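Local structure of dual specificity phosphatase 28 (Homo sapiens, 5Y15) at residues A[64-69]-A[117-122]; A[45-50]-A[133-138]; A[71-76]-A[86-91]; A[91-96]-A[162-167]. The protein belongs to the atypical dual-specificity phosphatases and cleaves a synthetic aryl phosphate in vitro, yet has almost no detectable activity on phosphotyrosine. The protein carries 2 engineered substitutions. All coordinates share one frame; numbering follows the deposited sequence.

Interaction 1 (A[64-69]-A[117-122])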
loop_
_atom_site.group_PDB
_atom_site.type_symbol
_atom_site.label_atom_id
_atom_site.label_comp_id
_atom_site.label_asym_id
_atom_site.label_seq_id
_atom_site.Cartn_x
_atom_site.Cartn_y
_atom_site.Cartn_z
ATOM N N ALA A 64 15.726 -6.905 -9.298
ATOM C CA ALA A 64 15.761 -6.857 -7.847
ATOM C C ALA A 64 14.547 -7.523 -7.220
ATOM O O ALA A 64 14.418 -7.509 -5.990
ATOM C CB ALA A 64 15.873 -5.416 -7.364
ATOM N N GLY A 65 13.650 -8.086 -8.027
ATOM C CA GLY A 65 12.465 -8.721 -7.481
ATOM C C GLY A 65 11.583 -7.771 -6.712
ATOM O O GLY A 65 10.900 -8.188 -5.771
ATOM N N VAL A 66 11.577 -6.494 -7.088
ATOM C CA VAL A 66 10.711 -5.542 -6.418
ATOM C C VAL A 66 9.274 -5.930 -6.702
ATOM O O VAL A 66 8.865 -6.073 -7.857
ATOM C CB VAL A 66 11.028 -4.113 -6.874
ATOM C CG1 VAL A 66 9.930 -3.156 -6.430
ATOM C CG2 VAL A 66 12.361 -3.675 -6.275
ATOM N N THR A 67 8.504 -6.128 -5.643
ATOM C CA THR A 67 7.111 -6.496 -5.766
ATOM C C THR A 67 6.192 -5.414 -5.232
ATOM O O THR A 67 4.967 -5.575 -5.300
ATOM C CB THR A 67 6.837 -7.807 -5.019
ATOM O OG1 THR A 67 7.181 -7.628 -3.652
ATOM C CG2 THR A 67 7.696 -8.934 -5.584
ATOM N N LEU A 68 6.743 -4.322 -4.702
ATOM C CA LEU A 68 5.919 -3.216 -4.233
ATOM C C LEU A 68 6.686 -1.928 -4.442
ATOM O O LEU A 68 7.837 -1.834 -4.015
ATOM C CB LEU A 68 5.559 -3.371 -2.749
ATOM C CG LEU A 68 4.851 -2.188 -2.083
ATOM C CD1 LEU A 68 3.413 -2.119 -2.541
ATOM C CD2 LEU A 68 4.928 -2.242 -0.555
ATOM N N CYS A 69 6.060 -0.957 -5.109
ATOM C CA CYS A 69 6.605 0.389 -5.256
ATOM C C CYS A 69 5.848 1.323 -4.326
ATOM O O CYS A 69 4.614 1.377 -4.368
ATOM C CB CYS A 69 6.473 0.892 -6.704
ATOM S SG CYS A 69 7.424 -0.097 -7.869
ATOM N N GLY A 117 8.647 -12.549 0.274
ATOM C CA GLY A 117 9.810 -12.896 -0.512
ATOM C C GLY A 117 10.183 -11.920 -1.599
ATOM O O GLY A 117 11.059 -12.237 -2.419
ATOM N N GLY A 118 9.572 -10.737 -1.617
ATOM C CA GLY A 118 9.867 -9.721 -2.585
ATOM C C GLY A 118 10.675 -8.595 -1.981
ATOM O O GLY A 118 11.270 -8.724 -0.905
ATOM N N ALA A 119 10.679 -7.470 -2.680
ATOM C CA ALA A 119 11.434 -6.305 -2.261
ATOM C C ALA A 119 10.594 -5.065 -2.505
ATOM O O ALA A 119 9.685 -5.064 -3.329
ATOM C CB ALA A 119 12.758 -6.199 -3.028
ATOM N N CYS A 120 10.922 -3.993 -1.806
ATOM C CA CYS A 120 10.191 -2.750 -1.955
ATOM C C CYS A 120 11.101 -1.717 -2.571
ATOM O O CYS A 120 12.297 -1.663 -2.275
ATOM C CB CYS A 120 9.693 -2.177 -0.626
ATOM S SG CYS A 120 8.683 -3.270 0.350
ATOM N N LEU A 121 10.499 -0.868 -3.395
ATOM C CA LEU A 121 11.150 0.326 -3.891
ATOM C C LEU A 121 10.364 1.488 -3.308
ATOM O O LEU A 121 9.147 1.567 -3.494
ATOM C CB LEU A 121 11.147 0.372 -5.424
ATOM C CG LEU A 121 11.291 1.792 -5.945
ATOM C CD1 LEU A 121 12.725 2.265 -5.724
ATOM C CD2 LEU A 121 10.830 1.956 -7.411
ATOM N N VAL A 122 11.037 2.341 -2.552
ATOM C CA VAL A 122 10.466 3.570 -2.018
ATOM C C VAL A 122 11.066 4.692 -2.844
ATOM O O VAL A 122 12.294 4.800 -2.933
ATOM C CB VAL A 122 10.806 3.768 -0.532
ATOM C CG1 VAL A 122 10.207 5.041 -0.004
ATOM C CG2 VAL A 122 10.337 2.581 0.317
#
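Val66 forks over the neighbouring strand, one methyl to each of two residues. Its CG1 lies anti to the backbone N (chi1 167°) and comes 3.9 Å from Leu121 CB, while CG2 faces the methyl of Ala119. Cys69 and Leu121 share a face of the sheet, Cys69 SG meeting Leu121 CD2 at 4.0 Å. The other face carries a second sulfur-methyl pair, Leu68 CD2 against Cys120 SG at 4.0 Å, and helix 100-115 closes over it through Met110 and Ala113. Thr67 holds OG1 between its backbone N and carbonyl carbon (chi1 59°), which sets the hydroxyl 3.6 Å from Gly118 CA, where there is no side chain to meet it.

The strands run parallel in the central sheet of the phosphatase domain, and a beta bulge shifts their register by one residue between Val66 and Leu68. At the bulge, Ala119 O accepts from Thr67 N at 2.8 Å and weakly from Leu68 N at 3.3 Å. Beyond it regular pairing resumes with a straight bond, Leu121 N to Leu68 O at 2.9 Å. Each strand follows a helix that ends in a Schellman motif, at Gly65 and Gly117.

One carbonyl thus serves two successive amides at the irregular step, whereas the side chains of both faces contribute only apolar packing, so the polar bonding of this interior junction is borne by the backbone.

Interaction 2 (A[45-50]-A[133-138])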
loop_
_atom_site.group_PDB
_atom_site.type_symbol
_atom_site.label_atom_id
_atom_site.label_comp_id
_atom_site.label_asym_id
_atom_site.label_seq_id
_atom_site.Cartn_x
_atom_site.Cartn_y
_atom_site.Cartn_z
ATOM N N PRO A 45 18.554 -5.060 3.067
ATOM C CA PRO A 45 17.960 -6.206 2.367
ATOM C C PRO A 45 16.502 -5.972 2.007
ATOM O O PRO A 45 15.720 -5.458 2.809
ATOM C CB PRO A 45 18.121 -7.345 3.382
ATOM C CG PRO A 45 19.367 -6.962 4.104
ATOM C CD PRO A 45 19.238 -5.497 4.302
ATOM N N SER A 46 16.169 -6.281 0.760
ATOM C CA SER A 46 14.818 -6.211 0.221
ATOM C C SER A 46 14.237 -4.788 0.218
ATOM O O SER A 46 13.032 -4.614 0.031
ATOM C CB SER A 46 13.899 -7.175 0.977
ATOM O OG SER A 46 14.116 -8.510 0.536
ATOM N N LEU A 47 15.082 -3.768 0.343
ATOM C CA LEU A 47 14.652 -2.381 0.482
ATOM C C LEU A 47 15.509 -1.467 -0.385
ATOM O O LEU A 47 16.711 -1.336 -0.138
ATOM C CB LEU A 47 14.760 -1.951 1.947
ATOM C CG LEU A 47 14.492 -0.477 2.196
ATOM C CD1 LEU A 47 12.979 -0.206 2.013
ATOM C CD2 LEU A 47 15.021 -0.061 3.580
ATOM N N PHE A 48 14.893 -0.814 -1.380
ATOM C CA PHE A 48 15.572 0.131 -2.266
ATOM C C PHE A 48 14.907 1.502 -2.229
ATOM O O PHE A 48 13.684 1.610 -2.142
ATOM C CB PHE A 48 15.564 -0.338 -3.717
ATOM C CG PHE A 48 16.177 -1.679 -3.918
ATOM C CD1 PHE A 48 15.433 -2.832 -3.707
ATOM C CD2 PHE A 48 17.507 -1.795 -4.299
ATOM C CE1 PHE A 48 15.994 -4.078 -3.897
ATOM C CE2 PHE A 48 18.082 -3.045 -4.491
ATOM C CZ PHE A 48 17.322 -4.189 -4.288
ATOM N N LEU A 49 15.728 2.538 -2.368
ATOM C CA LEU A 49 15.308 3.923 -2.416
ATOM C C LEU A 49 15.588 4.452 -3.820
ATOM O O LEU A 49 16.556 4.038 -4.464
ATOM C CB LEU A 49 16.069 4.751 -1.373
ATOM C CG LEU A 49 15.743 6.236 -1.217
ATOM C CD1 LEU A 49 16.109 6.662 0.157
ATOM C CD2 LEU A 49 16.442 7.132 -2.240
ATOM N N GLY A 50 14.738 5.357 -4.312
ATOM C CA GLY A 50 14.956 5.862 -5.658
ATOM C C GLY A 50 14.390 7.244 -5.915
ATOM O O GLY A 50 13.547 7.757 -5.176
ATOM N N ALA A 133 12.630 9.486 4.275
ATOM C CA ALA A 133 11.883 9.428 5.525
ATOM C C ALA A 133 11.132 8.111 5.647
ATOM O O ALA A 133 11.149 7.484 6.709
ATOM C CB ALA A 133 10.912 10.604 5.619
ATOM N N VAL A 134 10.481 7.665 4.567
ATOM C CA VAL A 134 9.743 6.398 4.639
ATOM C C VAL A 134 10.700 5.220 4.843
ATOM O O VAL A 134 10.420 4.302 5.629
ATOM C CB VAL A 134 8.868 6.211 3.387
ATOM C CG1 VAL A 134 8.290 4.806 3.356
ATOM C CG2 VAL A 134 7.733 7.247 3.359
ATOM N N CYS A 135 11.840 5.215 4.139
ATOM C CA CYS A 135 12.820 4.144 4.364
ATOM C C CYS A 135 13.292 4.127 5.816
ATOM O O CYS A 135 13.391 3.062 6.447
ATOM C CB CYS A 135 14.012 4.312 3.421
ATOM S SG CYS A 135 13.631 3.754 1.768
ATOM N N THR A 136 13.576 5.304 6.367
ATOM C CA THR A 136 14.012 5.380 7.751
ATOM C C THR A 136 12.960 4.813 8.699
ATOM O O THR A 136 13.259 3.967 9.568
ATOM C CB THR A 136 14.304 6.836 8.083
ATOM O OG1 THR A 136 15.269 7.323 7.154
ATOM C CG2 THR A 136 14.828 6.985 9.485
ATOM N N ALA A 137 11.715 5.272 8.550
ATOM C CA ALA A 137 10.642 4.781 9.407
ATOM C C ALA A 137 10.465 3.271 9.262
ATOM O O ALA A 137 10.136 2.572 10.234
ATOM C CB ALA A 137 9.346 5.542 9.102
ATOM N N TYR A 138 10.639 2.749 8.052
ATOM C CA TYR A 138 10.490 1.315 7.872
ATOM C C TYR A 138 11.561 0.570 8.659
ATOM O O TYR A 138 11.274 -0.436 9.326
ATOM C CB TYR A 138 10.539 0.930 6.389
ATOM C CG TYR A 138 10.584 -0.572 6.211
ATOM C CD1 TYR A 138 9.426 -1.334 6.289
ATOM C CD2 TYR A 138 11.795 -1.238 6.046
ATOM C CE1 TYR A 138 9.463 -2.709 6.157
ATOM C CE2 TYR A 138 11.844 -2.629 5.935
ATOM C CZ TYR A 138 10.681 -3.352 5.998
ATOM O OH TYR A 138 10.733 -4.720 5.875
#
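Leu47 and Leu49 both send CG anti to the backbone N, while Cys135 turns SG beside its own backbone N (chi1 -78°), and these rotations gather the three side chains between strand 47-50 and helix 130-142. This is helix-on-sheet packing in the alpha/beta fold of the protein tyrosine phosphatases: the short helix and strand segments run nearly antiparallel, at 162°, with their axes 9.4 Å apart. The sulfur fits between the two leucines, which project from the same side of the strand. Leu49 CB touches it at 4.1 Å, and Leu49 CD1 does so at a similar distance. One turn further along the helix, Tyr138 lies against the other branch of Leu47. Its hydroxyl is hydrogen-bonded to Glu111 of helix 100-115, so the ring is held at its hydroxyl end while Leu47 packs obliquely against it. Around the contact, Met110 touches both Leu47 and Tyr138, and Val122 and Val154 also pack on Cys135, making the thiol part of a buried apolar layer. The two methyls of Leu47 divide the work: CD1 reaches Cys135 SG at 4.0 Å, and CD2 meets Tyr138 CD2 at 4.2 Å.

Interaction 3 (A[71-76]-A[86-91])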
loop_
_atom_site.group_PDB
_atom_site.type_symbol
_atom_site.label_atom_id
_atom_site.label_comp_id
_atom_site.label_asym_id
_atom_site.label_seq_id
_atom_site.Cartn_x
_atom_site.Cartn_y
_atom_site.Cartn_z
ATOM N N ASN A 71 5.270 5.068 -3.762
ATOM C CA ASN A 71 5.385 6.359 -4.445
ATOM C C ASN A 71 5.015 7.397 -3.403
ATOM O O ASN A 71 3.839 7.577 -3.098
ATOM C CB ASN A 71 4.447 6.367 -5.653
ATOM C CG ASN A 71 4.501 7.662 -6.496
ATOM O OD1 ASN A 71 5.057 8.692 -6.105
ATOM N ND2 ASN A 71 3.874 7.598 -7.657
ATOM N N VAL A 72 6.012 8.049 -2.813
ATOM C CA VAL A 72 5.754 9.041 -1.751
ATOM C C VAL A 72 5.669 10.399 -2.432
ATOM O O VAL A 72 6.610 11.206 -2.441
ATOM C CB VAL A 72 6.823 8.994 -0.655
ATOM C CG1 VAL A 72 6.299 9.666 0.625
ATOM C CG2 VAL A 72 7.280 7.537 -0.393
ATOM N N SER A 73 4.487 10.705 -2.973
ATOM C CA SER A 73 4.265 11.998 -3.611
ATOM C C SER A 73 2.806 12.122 -3.990
ATOM O O SER A 73 2.081 11.132 -4.083
ATOM C CB SER A 73 5.102 12.171 -4.876
ATOM O OG SER A 73 4.503 11.406 -5.894
ATOM N N ARG A 74 2.412 13.347 -4.321
ATOM C CA ARG A 74 1.056 13.562 -4.787
ATOM C C ARG A 74 0.968 13.529 -6.293
ATOM O O ARG A 74 -0.068 13.121 -6.823
ATOM C CB ARG A 74 0.535 14.909 -4.287
ATOM C CG ARG A 74 0.434 14.990 -2.786
ATOM C CD ARG A 74 -0.184 16.307 -2.398
ATOM N NE ARG A 74 -0.280 16.491 -0.956
ATOM C CZ ARG A 74 -1.404 16.327 -0.270
ATOM N NH1 ARG A 74 -2.507 15.951 -0.907
ATOM N NH2 ARG A 74 -1.427 16.523 1.042
ATOM N N GLN A 75 2.072 13.811 -6.994
ATOM C CA GLN A 75 1.998 14.039 -8.427
ATOM C C GLN A 75 3.020 13.255 -9.216
ATOM O O GLN A 75 3.029 13.390 -10.440
ATOM C CB GLN A 75 2.254 15.524 -8.760
ATOM C CG GLN A 75 1.403 16.557 -8.054
ATOM C CD GLN A 75 -0.071 16.342 -8.247
ATOM O OE1 GLN A 75 -0.495 15.671 -9.192
ATOM N NE2 GLN A 75 -0.872 16.927 -7.361
ATOM N N GLN A 76 3.800 12.315 -8.569
ATOM C CA GLN A 76 4.750 11.634 -9.431
ATOM C C GLN A 76 4.106 10.376 -9.986
ATOM O O GLN A 76 3.256 9.772 -9.327
ATOM C CB GLN A 76 6.045 11.264 -8.684
ATOM C CG GLN A 76 6.846 12.459 -8.158
ATOM C CD GLN A 76 7.504 13.269 -9.272
ATOM O OE1 GLN A 76 8.117 12.710 -10.190
ATOM N NE2 GLN A 76 7.371 14.594 -9.199
ATOM N N GLU A 86 1.386 -0.915 -6.354
ATOM C CA GLU A 86 1.913 0.417 -6.082
ATOM C C GLU A 86 1.080 1.077 -5.000
ATOM O O GLU A 86 -0.154 1.124 -5.095
ATOM C CB GLU A 86 1.889 1.337 -7.332
ATOM C CG GLU A 86 2.060 2.842 -6.962
ATOM C CD GLU A 86 1.729 3.842 -8.108
ATOM O OE1 GLU A 86 1.107 3.438 -9.119
ATOM O OE2 GLU A 86 2.058 5.055 -7.976
ATOM N N LEU A 87 1.760 1.599 -3.987
ATOM C CA LEU A 87 1.127 2.336 -2.903
ATOM C C LEU A 87 1.558 3.787 -3.021
ATOM O O LEU A 87 2.757 4.082 -2.934
ATOM C CB LEU A 87 1.527 1.751 -1.539
ATOM C CG LEU A 87 1.158 2.593 -0.315
ATOM C CD1 LEU A 87 -0.336 2.656 -0.147
ATOM C CD2 LEU A 87 1.800 1.992 0.943
ATOM N N ARG A 88 0.595 4.694 -3.202
ATOM C CA ARG A 88 0.899 6.113 -3.252
ATOM C C ARG A 88 0.643 6.687 -1.875
ATOM O O ARG A 88 -0.432 6.478 -1.303
ATOM C CB ARG A 88 0.044 6.864 -4.291
ATOM C CG ARG A 88 0.181 8.408 -4.171
ATOM C CD ARG A 88 -0.584 9.226 -5.266
ATOM N NE ARG A 88 -0.341 8.749 -6.618
ATOM C CZ ARG A 88 0.640 9.205 -7.393
ATOM N NH1 ARG A 88 1.474 10.136 -6.926
ATOM N NH2 ARG A 88 0.797 8.718 -8.616
ATOM N N VAL A 89 1.636 7.393 -1.345
ATOM C CA VAL A 89 1.547 8.109 -0.078
ATOM C C VAL A 89 1.513 9.587 -0.421
ATOM O O VAL A 89 2.559 10.174 -0.717
ATOM C CB VAL A 89 2.723 7.724 0.836
ATOM C CG1 VAL A 89 2.701 8.476 2.167
ATOM C CG2 VAL A 89 2.660 6.252 1.080
ATOM N N PRO A 90 0.339 10.208 -0.420
ATOM C CA PRO A 90 0.180 11.533 -1.036
ATOM C C PRO A 90 0.633 12.685 -0.170
ATOM O O PRO A 90 -0.151 13.203 0.634
ATOM C CB PRO A 90 -1.329 11.622 -1.305
ATOM C CG PRO A 90 -1.971 10.625 -0.431
ATOM C CD PRO A 90 -0.907 9.727 0.193
ATOM N N VAL A 91 1.896 13.078 -0.294
ATOM C CA VAL A 91 2.403 14.246 0.411
ATOM C C VAL A 91 3.327 14.994 -0.528
ATOM O O VAL A 91 3.998 14.400 -1.379
ATOM C CB VAL A 91 3.159 13.906 1.735
ATOM C CG1 VAL A 91 2.231 13.360 2.788
ATOM C CG2 VAL A 91 4.318 12.912 1.475
#
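Asn71 and Arg88 pair as parallel beta neighbours, and their side chains rise on the same face of the sheet. The backbone supplies two bonds, Asn71 N to Leu87 O and Val89 N to Asn71 O, each 2.8 Å.

Side-chain hydrogen bonds are denser. A bend at chi3 (-49°) swings the Arg88 guanidinium edge-on to the turn, where NH1 and NH2 both donate to Gln76 O, at 3.0 and 2.8 Å, and NH1 also reaches Ser73 O from above that carbonyl's plane. Asn71 ND2 donates to Gln76 O as well, and to Glu86 OE2 at 3.1 Å, its amide nearly coplanar with the carboxylate. Ser73 OG donates to Asn71 OD1 and accepts from Gln76 N, an ST motif.

Among charged groups, Glu86 forms a salt bridge with Arg88 of the second subunit, and Arg74 one with Glu97. Pro90 O lies over one face of the Arg74 guanidinium, 3.4 Å from the plane of that group.

Apolar contact is made mainly by the valines, with Val72 CG1 3.9 Å from Val91 CG2.

Three N-H groups converge on Gln76 O, so the turn after strand 66-71 is tied to strand 85-88 by a polar network whose cationic donor would probably polarise that carbonyl.

Interaction 4 (A[91-96]-A[162-167])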
loop_
_atom_site.group_PDB
_atom_site.type_symbol
_atom_site.label_atom_id
_atom_site.label_comp_id
_atom_site.label_asym_id
_atom_site.label_seq_id
_atom_site.Cartn_x
_atom_site.Cartn_y
_atom_site.Cartn_z
ATOM N N VAL A 91 1.896 13.078 -0.294
ATOM C CA VAL A 91 2.403 14.246 0.411
ATOM C C VAL A 91 3.327 14.994 -0.528
ATOM O O VAL A 91 3.998 14.400 -1.379
ATOM C CB VAL A 91 3.159 13.906 1.735
ATOM C CG1 VAL A 91 2.231 13.360 2.788
ATOM C CG2 VAL A 91 4.318 12.912 1.475
ATOM N N PHE A 92 3.330 16.316 -0.391
ATOM C CA PHE A 92 4.370 17.095 -1.033
ATOM C C PHE A 92 5.600 17.057 -0.137
ATOM O O PHE A 92 5.524 16.773 1.061
ATOM C CB PHE A 92 3.964 18.568 -1.236
ATOM C CG PHE A 92 2.918 18.807 -2.310
ATOM C CD1 PHE A 92 3.146 18.446 -3.628
ATOM C CD2 PHE A 92 1.735 19.444 -1.995
ATOM C CE1 PHE A 92 2.192 18.687 -4.611
ATOM C CE2 PHE A 92 0.764 19.698 -2.975
ATOM C CZ PHE A 92 0.998 19.312 -4.283
ATOM N N ASP A 93 6.745 17.393 -0.713
ATOM C CA ASP A 93 7.952 17.477 0.097
ATOM C C ASP A 93 7.912 18.813 0.834
ATOM O O ASP A 93 8.570 19.790 0.476
ATOM C CB ASP A 93 9.195 17.324 -0.767
ATOM C CG ASP A 93 10.472 17.368 0.052
ATOM O OD1 ASP A 93 10.365 17.440 1.295
ATOM O OD2 ASP A 93 11.565 17.344 -0.552
ATOM N N ASP A 94 7.085 18.852 1.875
ATOM C CA ASP A 94 6.852 20.100 2.549
ATOM C C ASP A 94 6.771 19.845 4.043
ATOM O O ASP A 94 6.097 18.897 4.482
ATOM C CB ASP A 94 5.543 20.733 2.011
ATOM C CG ASP A 94 5.231 22.084 2.616
ATOM O OD1 ASP A 94 5.147 22.219 3.851
ATOM O OD2 ASP A 94 5.089 23.041 1.828
ATOM N N PRO A 95 7.399 20.695 4.851
ATOM C CA PRO A 95 7.469 20.400 6.285
ATOM C C PRO A 95 6.123 20.428 6.972
ATOM O O PRO A 95 6.013 19.928 8.094
ATOM C CB PRO A 95 8.418 21.486 6.826
ATOM C CG PRO A 95 8.355 22.589 5.808
ATOM C CD PRO A 95 8.159 21.901 4.483
ATOM N N ALA A 96 5.109 21.023 6.360
ATOM C CA ALA A 96 3.784 21.068 6.958
ATOM C C ALA A 96 2.945 19.853 6.597
ATOM O O ALA A 96 1.893 19.648 7.203
ATOM C CB ALA A 96 3.049 22.340 6.518
ATOM N N GLU A 162 18.042 13.439 2.852
ATOM C CA GLU A 162 17.735 14.519 3.774
ATOM C C GLU A 162 16.233 14.731 3.914
ATOM O O GLU A 162 15.656 15.512 3.157
ATOM C CB GLU A 162 18.359 15.839 3.328
ATOM C CG GLU A 162 18.337 16.842 4.448
ATOM C CD GLU A 162 19.181 18.049 4.182
ATOM O OE1 GLU A 162 19.209 18.511 3.024
ATOM O OE2 GLU A 162 19.793 18.546 5.155
ATOM N N PRO A 163 15.573 14.064 4.858
ATOM C CA PRO A 163 14.178 14.402 5.148
ATOM C C PRO A 163 14.116 15.858 5.546
ATOM O O PRO A 163 14.982 16.340 6.278
ATOM C CB PRO A 163 13.839 13.498 6.342
ATOM C CG PRO A 163 14.747 12.305 6.153
ATOM C CD PRO A 163 16.040 12.931 5.680
ATOM N N ASN A 164 13.082 16.562 5.067
ATOM C CA ASN A 164 12.950 17.975 5.400
ATOM C C ASN A 164 12.704 18.107 6.903
ATOM O O ASN A 164 12.374 17.121 7.569
ATOM C CB ASN A 164 11.865 18.654 4.541
ATOM C CG ASN A 164 10.429 18.320 4.950
ATOM O OD1 ASN A 164 10.034 18.483 6.103
ATOM N ND2 ASN A 164 9.631 17.912 3.973
ATOM N N PRO A 165 12.929 19.294 7.482
ATOM C CA PRO A 165 12.878 19.392 8.951
ATOM C C PRO A 165 11.566 18.947 9.549
ATOM O O PRO A 165 11.556 18.399 10.661
ATOM C CB PRO A 165 13.116 20.887 9.204
ATOM C CG PRO A 165 13.851 21.328 8.026
ATOM C CD PRO A 165 13.277 20.591 6.883
ATOM N N GLY A 166 10.455 19.145 8.840
ATOM C CA GLY A 166 9.185 18.679 9.363
ATOM C C GLY A 166 9.124 17.166 9.395
ATOM O O GLY A 166 8.685 16.573 10.384
ATOM N N PHE A 167 9.576 16.522 8.318
ATOM C CA PHE A 167 9.637 15.069 8.309
ATOM C C PHE A 167 10.582 14.551 9.388
ATOM O O PHE A 167 10.298 13.532 10.027
ATOM C CB PHE A 167 10.090 14.559 6.951
ATOM C CG PHE A 167 9.125 14.828 5.836
ATOM C CD1 PHE A 167 7.820 15.194 6.097
ATOM C CD2 PHE A 167 9.528 14.671 4.517
ATOM C CE1 PHE A 167 6.943 15.416 5.061
ATOM C CE2 PHE A 167 8.659 14.903 3.475
ATOM C CZ PHE A 167 7.366 15.272 3.742
#
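Pro95 and Gly166 bring the two backbones together, their CA atoms 3.9 Å apart, and because Gly166 has no side chain the Pro95 carbonyl O can settle 3.6 Å from Gly166 CA. Asn164 forms the polar link. Its ND2 donates to Asp93 OD1 at 2.8 Å in an almost straight bond (170°), directed nearly along the carboxylate C-O axis, and the amide and carboxylate planes are close to coplanar. With CG between the backbone N and the carbonyl carbon (chi1 75°), the Asn164 amide folds back over the start of its own helix. OD1 then accepts from Phe167 N at 3.0 Å and weakly from Gly166 N, while Pro95 CA lies 3.2 Å from the same oxygen.

Asn164 is therefore the N-cap of helix 165-179, and a single amide both caps that helix and grips the loop after strand 85-88, which probably corresponds to the general-acid loop of protein tyrosine phosphatases. Asp93 OD1 has a second partner in Ser129 OG, within the C-X5-R signature segment that ends at Arg130; the Asp93 side chain also comes about 3 Å from a bound phosphate ion, probably from the crystallisation liquor.

The Phe167 ring slides under the loop. Asn164 ND2 stands 3.2 Å above one ring face, offset toward the rim, whereas Phe92 O meets the ring edge near its plane, 3.6 Å from CZ. Asp94 O approaches CE1 obliquely. Within the loop, Asp94 OD1 takes the Ala96 N-H on its anti lone pair, an Asx turn that begins at a residue touching Phe167.

How the interactions relate
Interactions 1, 2 and 3 share one sheet. Strand 119-123 of interaction 1 probably hydrogen-bonds to strand 47-50 of interaction 2 through Val122 N and Phe48 O, 2.8 Å apart, while Cys69 O probably accepts from Leu87 N of interaction 3 at 2.9 Å. Val72 CG2 touches both Val122 CG1 and Val134 CG2, linking these three contacts. Interaction 4 continues from interaction 3 through shared Val91, and Arg74 packs on Phe92; the centre of interaction 4 is about 24 Å from that of interaction 1, without touching it. Around the engineered Ser124, at the phosphocysteine position, the side chains of Val72, Leu49 and Asp93 lie about 5, 6 and 7 Å from its side chain, so interactions 2, 3 and 4 all border the active site.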